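Endoglucanase E (Clostridium thermocellum, PDB 2WAO) is a plant cell wall-degrading cellulase whose carbohydrate esterase family 2 domain, the part in this structure, binds cello-oligosaccharide and probably removes acetyl groups from polysaccharides. Local coordinates at residues A[163-168]-A[322-327]; A[278-283]-A[289-294]; A[207-212]-A[249-254]; A[56-61]-A[153-158]. All coordinates share one frame; numbering follows the deposited sequence.

Contact 1: residues A[163-168]-A[322-327]. With FMT (formic acid), chain I; FMT (formic acid), chain M.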
loop_
_atom_site.group_PDB
_atom_site.type_symbol
_atom_site.label_atom_id
_atom_site.label_comp_id
_atom_site.label_asym_id
_atom_site.label_seq_id
_atom_site.Cartn_x
_atom_site.Cartn_y
_atom_site.Cartn_z
ATOM N N ALA A 163 5.230 -7.566 3.914
ATOM C CA ALA A 163 4.639 -8.616 3.103
ATOM C C ALA A 163 5.717 -9.545 2.518
ATOM O O ALA A 163 5.545 -10.767 2.570
ATOM C CB ALA A 163 3.712 -8.047 2.008
ATOM N N ARG A 164 6.815 -8.983 2.003
ATOM C CA ARG A 164 7.883 -9.834 1.459
ATOM C C ARG A 164 8.484 -10.635 2.628
ATOM O O ARG A 164 8.726 -11.839 2.446
ATOM C CB ARG A 164 8.959 -9.019 0.730
ATOM C CG ARG A 164 8.527 -8.494 -0.582
ATOM C CD ARG A 164 9.708 -7.931 -1.370
ATOM N NE ARG A 164 10.378 -6.803 -0.722
ATOM C CZ ARG A 164 10.019 -5.520 -0.865
ATOM N NH1 ARG A 164 8.942 -5.174 -1.584
ATOM N NH2 ARG A 164 10.714 -4.588 -0.247
ATOM N N ASN A 165 8.688 -10.022 3.793
ATOM C CA ASN A 165 9.258 -10.731 4.970
ATOM C C ASN A 165 8.415 -11.969 5.290
ATOM O O ASN A 165 8.958 -13.024 5.630
ATOM C CB ASN A 165 9.294 -9.870 6.263
ATOM C CG ASN A 165 10.387 -8.786 6.271
ATOM O OD1 ASN A 165 10.333 -7.823 7.089
ATOM N ND2 ASN A 165 11.350 -8.911 5.384
ATOM N N LEU A 166 7.086 -11.837 5.166
ATOM C CA LEU A 166 6.135 -12.902 5.530
ATOM C C LEU A 166 5.726 -13.837 4.407
ATOM O O LEU A 166 4.901 -14.741 4.624
ATOM C CB LEU A 166 4.865 -12.299 6.153
ATOM C CG LEU A 166 5.075 -11.472 7.431
ATOM C CD1 LEU A 166 3.848 -10.613 7.709
ATOM C CD2 LEU A 166 5.421 -12.310 8.639
ATOM N N ASN A 167 6.254 -13.641 3.206
ATOM C CA ASN A 167 5.831 -14.402 2.026
ATOM C C ASN A 167 4.305 -14.304 1.792
ATOM O O ASN A 167 3.623 -15.289 1.473
ATOM C CB ASN A 167 6.261 -15.874 2.136
ATOM C CG ASN A 167 6.216 -16.585 0.798
ATOM O OD1 ASN A 167 6.591 -16.011 -0.213
ATOM N ND2 ASN A 167 5.767 -17.838 0.791
ATOM N N ALA A 168 3.820 -13.075 1.914
ATOM C CA ALA A 168 2.410 -12.751 1.813
ATOM C C ALA A 168 2.173 -11.775 0.676
ATOM O O ALA A 168 3.033 -10.964 0.342
ATOM C CB ALA A 168 1.951 -12.145 3.110
ATOM N N ARG A 322 9.455 -4.312 13.124
ATOM C CA ARG A 322 8.545 -4.339 14.243
ATOM C C ARG A 322 7.243 -5.069 13.852
ATOM O O ARG A 322 6.801 -6.011 14.551
ATOM C CB ARG A 322 8.275 -2.925 14.753
ATOM C CG ARG A 322 7.263 -2.854 15.883
ATOM C CD ARG A 322 7.164 -1.460 16.431
ATOM N NE ARG A 322 8.457 -0.919 16.824
ATOM C CZ ARG A 322 9.029 -1.100 18.019
ATOM N NH1 ARG A 322 8.427 -1.815 18.958
ATOM N NH2 ARG A 322 10.218 -0.577 18.267
ATOM N N LEU A 323 6.656 -4.653 12.731
ATOM C CA LEU A 323 5.342 -5.168 12.326
ATOM C C LEU A 323 5.399 -6.674 11.938
ATOM O O LEU A 323 4.441 -7.448 12.220
ATOM C CB LEU A 323 4.764 -4.332 11.181
ATOM C CG LEU A 323 3.403 -4.803 10.633
ATOM C CD1 LEU A 323 2.311 -4.647 11.763
ATOM C CD2 LEU A 323 2.999 -4.009 9.372
ATOM N N THR A 324 6.508 -7.062 11.303
ATOM C CA THR A 324 6.749 -8.446 10.884
ATOM C C THR A 324 6.733 -9.290 12.155
ATOM O O THR A 324 6.075 -10.329 12.162
ATOM C CB THR A 324 8.076 -8.611 10.048
ATOM O OG1 THR A 324 7.901 -7.934 8.788
ATOM C CG2 THR A 324 8.397 -10.118 9.748
ATOM N N ALA A 325 7.457 -8.850 13.198
ATOM C CA ALA A 325 7.537 -9.641 14.439
ATOM C C ALA A 325 6.154 -9.742 15.124
ATOM O O ALA A 325 5.810 -10.818 15.616
ATOM C CB ALA A 325 8.610 -9.096 15.390
ATOM N N GLU A 326 5.368 -8.656 15.163
ATOM C CA GLU A 326 3.985 -8.665 15.716
ATOM C C GLU A 326 3.055 -9.692 14.994
ATOM O O GLU A 326 2.357 -10.521 15.609
ATOM C CB GLU A 326 3.369 -7.258 15.569
ATOM C CG GLU A 326 3.984 -6.120 16.450
ATOM C CD GLU A 326 3.762 -6.281 17.974
ATOM O OE1 GLU A 326 2.825 -6.986 18.399
ATOM O OE2 GLU A 326 4.538 -5.680 18.743
ATOM N N ILE A 327 3.065 -9.635 13.677
ATOM C CA ILE A 327 2.230 -10.542 12.883
ATOM C C ILE A 327 2.720 -12.004 13.046
ATOM O O ILE A 327 1.908 -12.908 13.262
ATOM C CB ILE A 327 2.170 -10.117 11.435
ATOM C CG1 ILE A 327 1.456 -8.769 11.329
ATOM C CG2 ILE A 327 1.412 -11.164 10.622
ATOM C CD1 ILE A 327 1.667 -8.077 9.954
HETATM C C FMT I . 12.909 -6.537 1.739
HETATM O O1 FMT I . 13.094 -5.378 1.290
HETATM O O2 FMT I . 12.488 -7.530 1.090
HETATM C C FMT M . 9.827 1.865 13.928
HETATM O O1 FMT M . 9.439 3.068 13.948
HETATM O O2 FMT M . 9.278 0.834 14.413
#
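T324 of helix 313-331 meets N165 and L166 at the C-terminal end of helix 158-165. OG1 of T324 lies 3.0 Å from OD1 of N165; its stronger partner is the backbone O of A320, one turn back in its own helix. The methyl CG2 of T324 takes the apolar side of the contact, 3.6 Å from CB of N165. It also slides past L166, whose CD2 lies 3.9 Å from CG2 of T324. The other branch of L166 turns to I327: CD1 of L166 sits 3.8 Å from CG2 of I327, and the two side chains cross at about a right angle. T324 divides its roles by its first torsion (chi1 -68°), with OG1 beside the backbone N and CG2 anti to it. L166 comes just before N167, where helix 158-165 ends in a Schellman motif with positive phi. L166 also packs on I125 of strand 123-129, and T162 packs on both T324 and I327. At the outer side, R164 grips a formate, probably from the crystallisation liquor, with two nearly straight bonds. NE of R164 reaches its O2 and NH2 its O1, each at 2.9 Å. The contact joins two helices of the alpha/beta domain beside its parallel sheet, an arrangement in keeping with the SGNH-hydrolase (GDSL) fold.

Contact 2: residues A[278-283]-A[289-294]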
loop_
_atom_site.group_PDB
_atom_site.type_symbol
_atom_site.label_atom_id
_atom_site.label_comp_id
_atom_site.label_asym_id
_atom_site.label_seq_id
_atom_site.Cartn_x
_atom_site.Cartn_y
_atom_site.Cartn_z
ATOM N N GLU A 278 -7.666 3.051 23.223
ATOM C CA GLU A 278 -9.035 2.942 23.775
ATOM C C GLU A 278 -9.910 2.115 22.820
ATOM O O GLU A 278 -10.658 1.226 23.244
ATOM C CB GLU A 278 -9.638 4.322 24.042
ATOM C CG GLU A 278 -11.041 4.271 24.639
ATOM C CD GLU A 278 -11.503 5.643 25.158
ATOM O OE1 GLU A 278 -10.752 6.289 25.959
ATOM O OE2 GLU A 278 -12.615 6.072 24.721
ATOM N N VAL A 279 -9.786 2.402 21.533
ATOM C CA VAL A 279 -10.497 1.641 20.494
ATOM C C VAL A 279 -10.181 0.149 20.591
ATOM O O VAL A 279 -11.100 -0.694 20.636
ATOM C CB VAL A 279 -10.218 2.227 19.072
ATOM C CG1 VAL A 279 -10.719 1.263 18.021
ATOM C CG2 VAL A 279 -10.871 3.626 18.914
ATOM N N VAL A 280 -8.888 -0.208 20.666
ATOM C CA VAL A 280 -8.492 -1.601 20.710
ATOM C C VAL A 280 -9.005 -2.279 21.993
ATOM O O VAL A 280 -9.582 -3.368 21.942
ATOM C CB VAL A 280 -6.932 -1.780 20.566
ATOM C CG1 VAL A 280 -6.528 -3.178 20.842
ATOM C CG2 VAL A 280 -6.445 -1.345 19.175
ATOM N N ASN A 281 -8.765 -1.650 23.134
ATOM C CA ASN A 281 -9.263 -2.181 24.401
ATOM C C ASN A 281 -10.800 -2.362 24.414
ATOM O O ASN A 281 -11.253 -3.343 24.947
ATOM C CB ASN A 281 -8.811 -1.309 25.579
ATOM C CG ASN A 281 -7.322 -1.466 25.874
ATOM O OD1 ASN A 281 -6.646 -0.499 26.199
ATOM N ND2 ASN A 281 -6.829 -2.668 25.780
ATOM N N ASP A 282 -11.555 -1.423 23.844
ATOM C CA ASP A 282 -13.023 -1.546 23.756
ATOM C C ASP A 282 -13.408 -2.715 22.841
ATOM O O ASP A 282 -14.310 -3.493 23.167
ATOM C CB ASP A 282 -13.662 -0.271 23.167
ATOM C CG ASP A 282 -13.696 0.902 24.151
ATOM O OD1 ASP A 282 -13.216 0.735 25.304
ATOM O OD2 ASP A 282 -14.212 1.993 23.762
ATOM N N CYS A 283 -12.760 -2.843 21.689
ATOM C CA CYS A 283 -13.050 -4.010 20.816
ATOM C C CYS A 283 -12.787 -5.299 21.573
ATOM O O CYS A 283 -13.579 -6.239 21.491
ATOM C CB CYS A 283 -12.239 -4.010 19.496
ATOM S SG CYS A 283 -12.738 -2.653 18.364
ATOM N N LEU A 289 -11.145 -10.506 20.315
ATOM C CA LEU A 289 -9.758 -10.658 20.757
ATOM C C LEU A 289 -8.708 -10.606 19.618
ATOM O O LEU A 289 -7.502 -10.652 19.892
ATOM C CB LEU A 289 -9.601 -11.954 21.572
ATOM C CG LEU A 289 -10.503 -12.077 22.810
ATOM C CD1 LEU A 289 -10.133 -13.329 23.632
ATOM C CD2 LEU A 289 -10.430 -10.744 23.621
ATOM N N LYS A 290 -9.165 -10.528 18.370
ATOM C CA LYS A 290 -8.264 -10.433 17.217
ATOM C C LYS A 290 -8.152 -9.006 16.660
ATOM O O LYS A 290 -8.072 -8.812 15.460
ATOM C CB LYS A 290 -8.689 -11.426 16.142
ATOM C CG LYS A 290 -8.599 -12.874 16.665
ATOM C CD LYS A 290 -9.387 -13.826 15.806
ATOM C CE LYS A 290 -8.767 -13.910 14.438
ATOM N NZ LYS A 290 -9.220 -15.164 13.700
ATOM N N VAL A 291 -8.119 -8.022 17.564
ATOM C CA VAL A 291 -7.821 -6.616 17.280
ATOM C C VAL A 291 -6.665 -6.285 18.254
ATOM O O VAL A 291 -6.746 -6.540 19.482
ATOM C CB VAL A 291 -8.976 -5.695 17.541
ATOM C CG1 VAL A 291 -8.567 -4.259 17.104
ATOM C CG2 VAL A 291 -10.112 -6.116 16.685
ATOM N N TYR A 292 -5.591 -5.777 17.676
ATOM C CA TYR A 292 -4.315 -5.518 18.382
ATOM C C TYR A 292 -3.833 -4.115 18.155
ATOM O O TYR A 292 -4.185 -3.462 17.154
ATOM C CB TYR A 292 -3.226 -6.449 17.885
ATOM C CG TYR A 292 -3.691 -7.890 17.725
ATOM C CD1 TYR A 292 -3.986 -8.686 18.847
ATOM C CD2 TYR A 292 -3.820 -8.438 16.465
ATOM C CE1 TYR A 292 -4.400 -10.054 18.684
ATOM C CE2 TYR A 292 -4.252 -9.795 16.271
ATOM C CZ TYR A 292 -4.553 -10.563 17.404
ATOM O OH TYR A 292 -4.955 -11.863 17.196
ATOM N N PHE A 293 -2.978 -3.680 19.072
ATOM C CA PHE A 293 -2.318 -2.388 18.961
ATOM C C PHE A 293 -0.806 -2.482 18.654
ATOM O O PHE A 293 -0.085 -3.331 19.229
ATOM C CB PHE A 293 -2.520 -1.580 20.251
ATOM C CG PHE A 293 -1.871 -0.231 20.204
ATOM C CD1 PHE A 293 -2.393 0.776 19.379
ATOM C CD2 PHE A 293 -0.719 0.037 20.974
ATOM C CE1 PHE A 293 -1.818 2.032 19.304
ATOM C CE2 PHE A 293 -0.120 1.303 20.907
ATOM C CZ PHE A 293 -0.667 2.308 20.058
ATOM N N VAL A 294 -0.333 -1.602 17.774
ATOM C CA VAL A 294 1.136 -1.511 17.504
ATOM C C VAL A 294 1.543 -0.057 17.448
ATOM O O VAL A 294 0.895 0.752 16.784
ATOM C CB VAL A 294 1.566 -2.204 16.169
ATOM C CG1 VAL A 294 3.103 -2.169 15.966
ATOM C CG2 VAL A 294 0.968 -3.621 16.035
#
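V280 fits against the backbone and side chains of strand 291-294. The contact is van der Waals in kind. The first torsion of V280 (chi1 170°) turns both methyls to the strand: CG1 of V280 touches the carbonyl O of V291 at 3.6 Å, and CG2 the carbonyl O of Y292 at 3.7 Å. Apolar side chains add to this. CG2 of V280 is 4.2 Å from CG1 of V291 and 4.1 Å from CB of F293. One turn on, CB of C283 rests 4.1 Å from CG2 of V291. The end of F293 leads away from 278-283, and its side chain packs on V276 and T277, earlier in the same helix. Among the polar links, V291 O, touched by CG1 of V280, accepts from N284 ND2, and Y292 OH bonds to H255 ND1. The backbone of Y292 pairs with I256 and C258 of the neighbouring strand. Helix and strand run nearly antiparallel, at 156°, with their axes 7.8 Å apart. This is the helix-to-strand packing of a beta-alpha-beta unit, strand 255-260, helix 266-285 and strand 291-295, at one edge of the parallel sheet.

Contact 3: residues A[207-212]-A[249-254]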
loop_
_atom_site.group_PDB
_atom_site.type_symbol
_atom_site.label_atom_id
_atom_site.label_comp_id
_atom_site.label_asym_id
_atom_site.label_seq_id
_atom_site.Cartn_x
_atom_site.Cartn_y
_atom_site.Cartn_z
ATOM N N TRP A 207 -15.236 -2.365 -5.333
ATOM C CA TRP A 207 -14.472 -3.613 -5.103
ATOM C C TRP A 207 -15.347 -4.728 -4.518
ATOM O O TRP A 207 -16.176 -4.484 -3.629
ATOM C CB TRP A 207 -13.340 -3.316 -4.094
ATOM C CG TRP A 207 -12.569 -4.500 -3.697
ATOM C CD1 TRP A 207 -12.454 -5.008 -2.423
ATOM C CD2 TRP A 207 -11.759 -5.344 -4.548
ATOM N NE1 TRP A 207 -11.637 -6.097 -2.440
ATOM C CE2 TRP A 207 -11.192 -6.334 -3.717
ATOM C CE3 TRP A 207 -11.470 -5.353 -5.940
ATOM C CZ2 TRP A 207 -10.324 -7.352 -4.212
ATOM C CZ3 TRP A 207 -10.622 -6.356 -6.445
ATOM C CH2 TRP A 207 -10.051 -7.348 -5.565
ATOM N N ASP A 208 -15.178 -5.953 -5.027
ATOM C CA ASP A 208 -15.924 -7.090 -4.490
ATOM C C ASP A 208 -15.019 -7.708 -3.423
ATOM O O ASP A 208 -13.956 -8.275 -3.745
ATOM C CB ASP A 208 -16.252 -8.087 -5.587
ATOM C CG ASP A 208 -16.943 -9.334 -5.066
ATOM O OD1 ASP A 208 -17.172 -9.465 -3.829
ATOM O OD2 ASP A 208 -17.252 -10.173 -5.921
ATOM N N PHE A 209 -15.384 -7.506 -2.159
ATOM C CA PHE A 209 -14.554 -7.998 -1.038
ATOM C C PHE A 209 -14.391 -9.530 -0.960
ATOM O O PHE A 209 -13.515 -10.022 -0.234
ATOM C CB PHE A 209 -15.040 -7.390 0.295
ATOM C CG PHE A 209 -14.631 -5.953 0.455
ATOM C CD1 PHE A 209 -13.461 -5.654 1.107
ATOM C CD2 PHE A 209 -15.417 -4.915 -0.069
ATOM C CE1 PHE A 209 -13.018 -4.336 1.253
ATOM C CE2 PHE A 209 -14.996 -3.562 0.046
ATOM C CZ PHE A 209 -13.799 -3.274 0.720
ATOM N N SER A 210 -15.194 -10.289 -1.704
ATOM C CA SER A 210 -14.989 -11.747 -1.670
ATOM C C SER A 210 -13.743 -12.161 -2.450
ATOM O O SER A 210 -13.250 -13.283 -2.280
ATOM C CB SER A 210 -16.207 -12.513 -2.199
ATOM O OG SER A 210 -16.282 -12.383 -3.602
ATOM N N LYS A 211 -13.241 -11.268 -3.306
ATOM C CA LYS A 211 -12.160 -11.613 -4.223
ATOM C C LYS A 211 -10.819 -11.682 -3.522
ATOM O O LYS A 211 -9.859 -12.263 -4.048
ATOM C CB LYS A 211 -12.102 -10.616 -5.386
ATOM C CG LYS A 211 -13.400 -10.593 -6.218
ATOM C CD LYS A 211 -13.120 -9.727 -7.459
ATOM C CE LYS A 211 -14.330 -9.662 -8.403
ATOM N NZ LYS A 211 -14.110 -8.562 -9.398
ATOM N N TYR A 212 -10.740 -11.122 -2.321
ATOM C CA TYR A 212 -9.444 -11.132 -1.625
ATOM C C TYR A 212 -9.720 -11.097 -0.140
ATOM O O TYR A 212 -10.136 -10.058 0.382
ATOM C CB TYR A 212 -8.605 -9.914 -2.051
ATOM C CG TYR A 212 -7.173 -9.876 -1.496
ATOM C CD1 TYR A 212 -6.114 -10.521 -2.176
ATOM C CD2 TYR A 212 -6.883 -9.163 -0.332
ATOM C CE1 TYR A 212 -4.776 -10.459 -1.675
ATOM C CE2 TYR A 212 -5.556 -9.083 0.159
ATOM C CZ TYR A 212 -4.525 -9.768 -0.499
ATOM O OH TYR A 212 -3.207 -9.666 -0.014
ATOM N N ARG A 249 -16.670 -7.033 9.206
ATOM C CA ARG A 249 -17.840 -7.516 8.450
ATOM C C ARG A 249 -17.379 -8.123 7.115
ATOM O O ARG A 249 -17.899 -9.163 6.698
ATOM C CB ARG A 249 -18.864 -6.411 8.243
ATOM C CG ARG A 249 -20.273 -6.903 7.946
ATOM C CD ARG A 249 -21.273 -5.748 7.841
ATOM N NE ARG A 249 -21.047 -4.763 8.882
ATOM C CZ ARG A 249 -20.489 -3.566 8.702
ATOM N NH1 ARG A 249 -20.162 -3.145 7.469
ATOM N NH2 ARG A 249 -20.310 -2.787 9.763
ATOM N N ASN A 250 -16.371 -7.517 6.476
ATOM C CA ASN A 250 -15.785 -8.101 5.234
ATOM C C ASN A 250 -15.000 -9.389 5.500
ATOM O O ASN A 250 -15.041 -10.336 4.691
ATOM C CB ASN A 250 -14.826 -7.095 4.582
ATOM C CG ASN A 250 -15.524 -5.871 3.979
ATOM O OD1 ASN A 250 -16.624 -5.963 3.470
ATOM N ND2 ASN A 250 -14.818 -4.725 3.968
ATOM N N TYR A 251 -14.258 -9.413 6.619
ATOM C CA TYR A 251 -13.358 -10.506 6.890
ATOM C C TYR A 251 -13.549 -10.975 8.341
ATOM O O TYR A 251 -12.820 -10.557 9.249
ATOM C CB TYR A 251 -11.885 -10.071 6.709
ATOM C CG TYR A 251 -11.607 -9.150 5.553
ATOM C CD1 TYR A 251 -12.063 -9.434 4.247
ATOM C CD2 TYR A 251 -10.862 -8.005 5.751
ATOM C CE1 TYR A 251 -11.785 -8.521 3.173
ATOM C CE2 TYR A 251 -10.586 -7.122 4.703
ATOM C CZ TYR A 251 -11.027 -7.393 3.436
ATOM O OH TYR A 251 -10.723 -6.471 2.442
ATOM N N PRO A 252 -14.546 -11.822 8.580
ATOM C CA PRO A 252 -14.882 -12.316 9.947
ATOM C C PRO A 252 -13.696 -12.906 10.721
ATOM O O PRO A 252 -13.673 -12.818 11.945
ATOM C CB PRO A 252 -15.862 -13.482 9.674
ATOM C CG PRO A 252 -16.429 -13.210 8.324
ATOM C CD PRO A 252 -15.416 -12.399 7.540
ATOM N N ASP A 253 -12.725 -13.459 9.999
ATOM C CA ASP A 253 -11.643 -14.247 10.578
ATOM C C ASP A 253 -10.280 -13.500 10.615
ATOM O O ASP A 253 -9.292 -14.051 11.103
ATOM C CB ASP A 253 -11.500 -15.619 9.843
ATOM C CG ASP A 253 -12.860 -16.384 9.716
ATOM O OD1 ASP A 253 -13.648 -16.388 10.685
ATOM O OD2 ASP A 253 -13.178 -16.942 8.627
ATOM N N ALA A 254 -10.217 -12.256 10.102
ATOM C CA ALA A 254 -8.945 -11.541 10.021
ATOM C C ALA A 254 -8.439 -11.073 11.373
ATOM O O ALA A 254 -9.243 -10.699 12.253
ATOM C CB ALA A 254 -9.062 -10.336 9.080
HETATM O O HOH W 1 -10.318 -7.468 -0.281
#
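F209 and the side-chain amide of N250 stack nearly parallel but offset, their planes 11° apart. ND2 of N250 lies toward the rim of the F209 ring, 3.3 Å from its CE1. The opposite face of F209 is covered by CD1 of W207, over the ring centre. At the edge of F209, near its plane, OH of Y251 comes within 3.2 Å of CD1 of F209, and CZ of Y251 lies 3.8 Å from the same atom. Those two side chains cross at about a right angle. The ring of Y251 also passes the backbone O of Y212, 3.6 Å from CE1 of Y251. One bridging water accepts from W207 NE1 (2.9 Å) and donates to Y212 O (2.7 Å) and to Y251 OH. The Y251 hydroxyl has a further partner in E126 OE1. Within 207-212, S210 N bonds to OD1 of D208 in an Asx turn, approaching from above the carboxylate plane. The contact joins the loop before strand 216-220 to the C-terminal end of helix 233-250 in the SGNH-type domain, where Y251 leaves the helix and opens a type I beta turn.

Contact 4: residues A[56-61]-A[153-158]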
loop_
_atom_site.group_PDB
_atom_site.type_symbol
_atom_site.label_atom_id
_atom_site.label_comp_id
_atom_site.label_asym_id
_atom_site.label_seq_id
_atom_site.Cartn_x
_atom_site.Cartn_y
_atom_site.Cartn_z
ATOM N N GLN A 56 8.322 0.003 -11.351
ATOM C CA GLN A 56 9.616 -0.698 -11.346
ATOM C C GLN A 56 9.343 -2.143 -11.747
ATOM O O GLN A 56 8.341 -2.734 -11.270
ATOM C CB GLN A 56 10.244 -0.673 -9.955
ATOM C CG GLN A 56 11.677 -1.305 -9.925
ATOM C CD GLN A 56 12.411 -0.978 -8.670
ATOM O OE1 GLN A 56 13.580 -0.492 -8.694
ATOM N NE2 GLN A 56 11.744 -1.239 -7.527
ATOM N N ALA A 57 10.203 -2.679 -12.633
ATOM C CA ALA A 57 10.250 -4.115 -12.965
ATOM C C ALA A 57 11.272 -4.789 -12.051
ATOM O O ALA A 57 12.355 -4.261 -11.814
ATOM C CB ALA A 57 10.654 -4.293 -14.438
ATOM N N ILE A 58 10.915 -5.939 -11.495
ATOM C CA ILE A 58 11.828 -6.718 -10.676
ATOM C C ILE A 58 11.963 -8.050 -11.382
ATOM O O ILE A 58 10.980 -8.790 -11.497
ATOM C CB ILE A 58 11.319 -6.922 -9.218
ATOM C CG1 ILE A 58 11.044 -5.571 -8.531
ATOM C CG2 ILE A 58 12.394 -7.673 -8.397
ATOM C CD1 ILE A 58 9.624 -5.059 -8.665
ATOM N N VAL A 59 13.161 -8.344 -11.880
ATOM C CA VAL A 59 13.324 -9.462 -12.811
ATOM C C VAL A 59 14.268 -10.444 -12.183
ATOM O O VAL A 59 15.406 -10.081 -11.859
ATOM C CB VAL A 59 13.835 -9.008 -14.196
ATOM C CG1 VAL A 59 13.982 -10.254 -15.102
ATOM C CG2 VAL A 59 12.844 -8.065 -14.818
ATOM N N ASP A 60 13.780 -11.656 -11.931
ATOM C CA ASP A 60 14.547 -12.681 -11.188
ATOM C C ASP A 60 15.091 -12.099 -9.872
ATOM O O ASP A 60 16.259 -12.315 -9.506
ATOM C CB ASP A 60 15.705 -13.225 -12.046
ATOM C CG ASP A 60 15.231 -13.811 -13.367
ATOM O OD1 ASP A 60 14.158 -14.470 -13.350
ATOM O OD2 ASP A 60 15.917 -13.579 -14.398
ATOM N N GLY A 61 14.245 -11.331 -9.186
ATOM C CA GLY A 61 14.594 -10.776 -7.877
ATOM C C GLY A 61 15.439 -9.504 -7.888
ATOM O O GLY A 61 15.767 -8.978 -6.822
ATOM N N ASN A 153 8.189 5.588 -3.422
ATOM C CA ASN A 153 8.448 4.202 -3.746
ATOM C C ASN A 153 7.742 3.218 -2.787
ATOM O O ASN A 153 8.344 2.736 -1.785
ATOM C CB ASN A 153 9.968 3.948 -3.787
ATOM C CG ASN A 153 10.309 2.525 -4.126
ATOM O OD1 ASN A 153 11.482 2.105 -4.036
ATOM N ND2 ASN A 153 9.327 1.782 -4.598
ATOM N N SER A 154 6.497 2.855 -3.151
ATOM C CA SER A 154 5.750 1.889 -2.326
ATOM C C SER A 154 6.387 0.493 -2.238
ATOM O O SER A 154 6.038 -0.268 -1.340
ATOM C CB SER A 154 4.290 1.759 -2.749
ATOM O OG SER A 154 4.258 1.297 -4.078
ATOM N N TYR A 155 7.288 0.164 -3.163
ATOM C CA TYR A 155 7.996 -1.139 -3.078
ATOM C C TYR A 155 8.835 -1.181 -1.797
ATOM O O TYR A 155 9.077 -2.262 -1.257
ATOM C CB TYR A 155 8.927 -1.357 -4.292
ATOM C CG TYR A 155 9.487 -2.783 -4.404
ATOM C CD1 TYR A 155 8.666 -3.832 -4.839
ATOM C CD2 TYR A 155 10.824 -3.065 -4.063
ATOM C CE1 TYR A 155 9.161 -5.114 -4.968
ATOM C CE2 TYR A 155 11.338 -4.354 -4.180
ATOM C CZ TYR A 155 10.498 -5.361 -4.650
ATOM O OH TYR A 155 10.983 -6.628 -4.775
ATOM N N MET A 156 9.282 -0.005 -1.320
ATOM C CA MET A 156 10.093 0.083 -0.085
ATOM C C MET A 156 9.280 0.728 1.082
ATOM O O MET A 156 9.837 1.354 2.000
ATOM C CB MET A 156 11.437 0.770 -0.335
ATOM C CG MET A 156 12.391 -0.047 -1.253
ATOM S SD MET A 156 12.734 -1.696 -0.578
ATOM C CE MET A 156 13.780 -1.273 0.803
ATOM N N SER A 157 7.942 0.599 1.007
ATOM C CA SER A 157 7.091 0.953 2.151
ATOM C C SER A 157 7.226 -0.131 3.214
ATOM O O SER A 157 7.555 -1.300 2.911
ATOM C CB SER A 157 5.628 1.063 1.737
ATOM O OG SER A 157 5.082 -0.220 1.500
ATOM N N TYR A 158 6.982 0.248 4.467
ATOM C CA TYR A 158 7.000 -0.769 5.551
ATOM C C TYR A 158 6.028 -1.891 5.203
ATOM O O TYR A 158 6.263 -3.056 5.589
ATOM C CB TYR A 158 6.630 -0.167 6.905
ATOM C CG TYR A 158 5.175 0.185 7.025
ATOM C CD1 TYR A 158 4.278 -0.688 7.668
ATOM C CD2 TYR A 158 4.670 1.379 6.462
ATOM C CE1 TYR A 158 2.938 -0.399 7.750
ATOM C CE2 TYR A 158 3.303 1.689 6.541
ATOM C CZ TYR A 158 2.461 0.797 7.193
ATOM O OH TYR A 158 1.121 1.023 7.283
#
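The ring of Y155 is the flat group that meets strand 56-59, and both of its strand partners come to it obliquely. I58 puts its CD1 3.7 Å from CE1 of Y155. CG1 of I58 lies 3.9 Å from OH of Y155. The two side chains approach from opposite directions. The amide end of Q56 stands almost upright to the ring, with the planes 85° apart. It lies near the CG and CD2 side of the ring. Y155 reaches the strand with its CG anti to the backbone N (chi1 -169°). Beyond the strand segment, the ring is met edge-to-face by W92 and by R164 in a cation-pi contact. I58 also packs on W92 and V90 of the adjacent strand. The 3-10 segment 154-155 carries the tyrosine. Just after it, the backbone N of S157 bonds to O of S154 at 3.1 Å. S157 holds the N-cap position of helix 158-165. One segment lies in the N-terminal beta domain, the other in the SGNH-type domain. A tyrosine ring of the SGNH-type domain thus lies against an isoleucine of the beta domain. The chemistry across the segments is van der Waals, with the amide end of Q56 beside the ring. The electron-rich ring would probably also stabilise the positive charge of R164.

How the contacts relate
Contacts 1 and 4 are mostly buried, contacts 2 and 3 only partly. Contacts 1, 2 and 3 lie in the alpha/beta domain, whereas contact 4 joins that domain to the N-terminal beta domain. Contact 1 pairs two helices, and contact 2 a helix with the edge strand of the parallel sheet. They touch through E326 and R322 on V294. Contact 4 leads into helix 158-165 of contact 1, and a hydrogen bond from R164 NH1 to Y155 O links the two. Contacts 2 and 3 meet where K290 NZ hydrogen-bonds to D253 O. Contact 2 is aliphatic; contact 1 adds a threonine-asparagine pair to leucine-isoleucine packing, contact 3 stacks amide on ring, and contact 4 sets tyrosine against isoleucine and amide.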